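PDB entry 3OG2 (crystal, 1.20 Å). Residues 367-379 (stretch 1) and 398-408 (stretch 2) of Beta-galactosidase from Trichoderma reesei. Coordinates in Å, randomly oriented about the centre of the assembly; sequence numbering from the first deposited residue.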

# COMPACT_ATOMS: atom_id res chain seq x y z
N GLN A 367 -9.63 17.08 3.58
CA GLN A 367 -9.65 18.44 4.10
C GLN A 367 -11.05 18.88 4.49
O GLN A 367 -11.21 19.59 5.48
CB GLN A 367 -9.03 19.38 3.06
CG GLN A 367 -7.54 19.07 2.86
CD GLN A 367 -6.73 19.31 4.10
OE1 GLN A 367 -6.99 19.96 5.07
NE2 GLN A 367 -5.54 18.65 4.06
N PHE A 368 -12.08 18.42 3.77
CA PHE A 368 -13.45 18.72 4.13
C PHE A 368 -13.81 18.11 5.49
O PHE A 368 -14.36 18.81 6.38
CB PHE A 368 -14.38 18.16 3.03
CG PHE A 368 -15.84 18.11 3.49
CD1 PHE A 368 -16.53 19.27 3.81
CD2 PHE A 368 -16.47 16.89 3.60
CE1 PHE A 368 -17.85 19.24 4.29
CE2 PHE A 368 -17.78 16.87 4.02
CZ PHE A 368 -18.47 18.02 4.34
N LEU A 369 -13.51 16.82 5.67
CA LEU A 369 -14.01 16.17 6.90
C LEU A 369 -13.34 16.78 8.13
O LEU A 369 -14.01 16.93 9.17
CB LEU A 369 -13.79 14.67 6.87
CG LEU A 369 -14.79 13.90 5.96
CD1 LEU A 369 -14.43 12.46 5.87
CD2 LEU A 369 -16.23 14.06 6.52
N LYS A 370 -12.06 17.18 8.04
CA LYS A 370 -11.40 17.62 9.27
C LYS A 370 -11.85 19.00 9.73
O LYS A 370 -11.50 19.39 10.85
CB LYS A 370 -9.90 17.50 9.12
CG LYS A 370 -9.29 18.50 8.14
CD LYS A 370 -7.77 18.23 8.00
CE LYS A 370 -7.07 18.46 9.31
NZ LYS A 370 -5.56 18.46 9.20
N VAL A 371 -12.64 19.73 8.93
CA VAL A 371 -13.18 21.02 9.41
C VAL A 371 -14.68 20.92 9.62
O VAL A 371 -15.33 21.97 9.79
CB VAL A 371 -12.78 22.18 8.46
CG1 VAL A 371 -11.26 22.34 8.42
CG2 VAL A 371 -13.34 21.99 7.03
N SER A 372 -15.23 19.71 9.70
CA SER A 372 -16.68 19.52 9.71
C SER A 372 -17.14 18.65 10.85
O SER A 372 -17.71 17.58 10.66
CB SER A 372 -17.12 18.90 8.35
OG SER A 372 -16.75 19.75 7.28
N PRO A 373 -16.90 19.11 12.08
CA PRO A 373 -17.28 18.26 13.24
C PRO A 373 -18.76 18.00 13.31
O PRO A 373 -19.15 16.98 13.91
CB PRO A 373 -16.87 19.10 14.44
CG PRO A 373 -16.67 20.48 13.93
CD PRO A 373 -16.28 20.38 12.49
N GLY A 374 -19.63 18.78 12.70
CA GLY A 374 -21.03 18.52 12.74
C GLY A 374 -21.37 17.26 12.00
O GLY A 374 -22.43 16.65 12.24
N TYR A 375 -20.50 16.82 11.11
CA TYR A 375 -20.73 15.53 10.44
C TYR A 375 -20.80 14.38 11.44
O TYR A 375 -21.54 13.40 11.28
CB TYR A 375 -19.62 15.31 9.42
CG TYR A 375 -19.49 13.88 8.91
CD1 TYR A 375 -20.31 13.37 7.92
CD2 TYR A 375 -18.50 13.03 9.45
CE1 TYR A 375 -20.20 12.08 7.47
CE2 TYR A 375 -18.36 11.73 9.00
CZ TYR A 375 -19.22 11.25 8.01
OH TYR A 375 -19.12 9.99 7.52
N ILE A 376 -20.04 14.45 12.52
CA ILE A 376 -19.94 13.35 13.45
C ILE A 376 -21.24 13.13 14.17
O ILE A 376 -21.60 11.98 14.45
CB ILE A 376 -18.83 13.61 14.47
CG1 ILE A 376 -17.47 13.65 13.78
CG2 ILE A 376 -18.90 12.51 15.54
CD1 ILE A 376 -16.34 14.13 14.64
N THR A 377 -21.94 14.25 14.50
CA THR A 377 -23.11 13.96 15.37
C THR A 377 -24.40 14.06 14.58
O THR A 377 -25.44 13.84 15.20
CB THR A 377 -23.07 14.88 16.58
OG1 THR A 377 -22.92 16.20 16.01
CG2 THR A 377 -21.89 14.58 17.51
N ALA A 378 -24.34 14.31 13.29
CA ALA A 378 -25.53 14.24 12.42
C ALA A 378 -25.93 12.78 12.35
O ALA A 378 -25.09 11.87 12.39
CB ALA A 378 -25.23 14.82 11.05
N THR A 379 -27.21 12.48 12.23
CA THR A 379 -27.67 11.10 12.11
C THR A 379 -27.93 10.68 10.69
O THR A 379 -28.79 11.29 10.02
CB THR A 379 -29.03 10.98 12.86
OG1 THR A 379 -28.85 11.39 14.23
CG2 THR A 379 -29.48 9.53 12.83
N PRO A 398 -29.63 11.85 3.51
CA PRO A 398 -29.47 12.91 4.50
C PRO A 398 -28.76 12.43 5.75
O PRO A 398 -28.98 11.30 6.20
CB PRO A 398 -30.94 13.29 4.84
CG PRO A 398 -31.63 11.97 4.72
CD PRO A 398 -30.96 11.21 3.60
N LEU A 399 -27.97 13.31 6.33
CA LEU A 399 -27.46 13.18 7.69
C LEU A 399 -28.01 14.42 8.41
O LEU A 399 -27.71 15.57 8.08
CB LEU A 399 -25.93 13.17 7.83
CG LEU A 399 -25.28 11.93 7.20
CD1 LEU A 399 -25.18 11.98 5.70
CD2 LEU A 399 -23.87 11.76 7.78
N LEU A 400 -28.87 14.17 9.40
CA LEU A 400 -29.68 15.23 9.98
C LEU A 400 -29.40 15.48 11.44
O LEU A 400 -29.14 14.55 12.21
CB LEU A 400 -31.19 14.86 9.89
CG LEU A 400 -31.73 14.64 8.46
CD1 LEU A 400 -33.16 14.15 8.52
CD2 LEU A 400 -31.60 15.91 7.60
N ALA A 401 -29.49 16.75 11.83
CA ALA A 401 -29.28 17.17 13.21
C ALA A 401 -30.25 18.29 13.59
O ALA A 401 -30.66 19.05 12.68
CB ALA A 401 -27.84 17.67 13.41
N LYS A 402 -30.61 18.42 14.85
CA LYS A 402 -31.55 19.48 15.24
C LYS A 402 -31.00 20.86 14.90
O LYS A 402 -31.75 21.68 14.35
CB LYS A 402 -31.87 19.48 16.74
CG LYS A 402 -32.57 20.77 17.19
CD LYS A 402 -33.63 20.55 18.26
CE LYS A 402 -33.69 21.62 19.33
NZ LYS A 402 -34.04 21.09 20.68
N GLU A 403 -29.75 21.13 15.27
CA GLU A 403 -29.22 22.47 15.07
C GLU A 403 -27.78 22.48 14.58
O GLU A 403 -27.36 23.55 14.12
CB GLU A 403 -29.23 23.30 16.37
CG GLU A 403 -30.62 23.41 16.94
CD GLU A 403 -30.80 23.94 18.34
OE1 GLU A 403 -29.82 24.30 19.04
OE2 GLU A 403 -31.97 24.02 18.80
N SER A 404 -27.01 21.40 14.67
CA SER A 404 -25.57 21.47 14.40
C SER A 404 -25.20 21.35 12.93
O SER A 404 -24.01 21.44 12.60
CB SER A 404 -24.88 20.35 15.23
OG SER A 404 -25.50 19.09 15.03
N GLY A 405 -26.19 21.18 12.06
CA GLY A 405 -25.95 21.19 10.65
C GLY A 405 -26.29 19.88 9.97
O GLY A 405 -26.05 18.83 10.54
N ASP A 406 -26.89 19.95 8.78
CA ASP A 406 -27.17 18.74 8.01
C ASP A 406 -26.26 18.59 6.80
O ASP A 406 -25.67 19.57 6.30
CB ASP A 406 -28.59 18.81 7.45
CG ASP A 406 -29.65 18.94 8.50
OD1 ASP A 406 -29.46 18.57 9.69
OD2 ASP A 406 -30.75 19.45 8.08
N PHE A 407 -26.20 17.36 6.32
CA PHE A 407 -25.37 17.02 5.17
C PHE A 407 -26.20 16.19 4.22
O PHE A 407 -27.04 15.36 4.70
CB PHE A 407 -24.12 16.20 5.61
CG PHE A 407 -23.22 16.96 6.54
CD1 PHE A 407 -23.53 17.11 7.89
CD2 PHE A 407 -22.05 17.58 6.05
CE1 PHE A 407 -22.76 17.84 8.79
CE2 PHE A 407 -21.24 18.29 6.95
CZ PHE A 407 -21.59 18.45 8.28
N PHE A 408 -26.05 16.33 2.92
CA PHE A 408 -26.86 15.57 1.96
C PHE A 408 -25.95 15.04 0.89
O PHE A 408 -25.30 15.82 0.17
CB PHE A 408 -27.93 16.46 1.31
CG PHE A 408 -28.82 17.09 2.39
CD1 PHE A 408 -28.46 18.28 3.00
CD2 PHE A 408 -29.98 16.39 2.77
CE1 PHE A 408 -29.24 18.78 4.00
CE2 PHE A 408 -30.77 16.93 3.79
CZ PHE A 408 -30.36 18.09 4.41
O HOH W 1 -24.71 18.10 12.84
O HOH W 2 -28.25 14.03 15.05

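Stretch 1 leaves a helix at 367-370, passes through a turn into a weakly bonded helical segment at about 374-377, and becomes extended at T379. Stretch 2 contributes two strands, 398-400 and 406-408, paired through L399 and F407: L399 N donates to F407 O at 2.8 Å and F407 N to L399 O at 2.9 Å. T379 adds to the other edge of the first strand as an antiparallel partner of L400. T379 N donates to L400 O at 2.8 Å, almost perfectly linear, and L400 N returns a bond to T379 O at 2.9 Å. The same carbonyl receives a CA-H...O contact, L399 CA to T379 O at 3.3 Å.

Away from this bridge the contact is largely apolar and centres on F407, whose side chain (chi1 m) points toward stretch 1 and is buried there. Y375 CB lies over one face of its ring, 3.9 Å from F407 CZ, while F368 CZ meets the ring edge 3.8 Å from F407 CE2. The backbone of G374 also packs closely, with G374 C 3.5 Å from F407 CE1. Glycine suits this position, since a CB would lie 2.8 Å from S404 O, a clash. The single methyl of A378 packs against both L399 and F407, its CB 3.7 Å from L399 CB and 4.3 Å from F407 CD1. The Y375 ring extends the apolar patch, with CE1 3.7 Å from L399 CD2, while its hydroxyl is hydrogen-bonded elsewhere in the structure.

Two waters complete the polar margin. Water 1 accepts from S404 OG and donates to G374 O and G405 O; water 2 accepts from T379 OG1 and donates to T377 O and L400 O. The serine and threonine hydroxyls thus anchor waters that link carbonyls of both stretches.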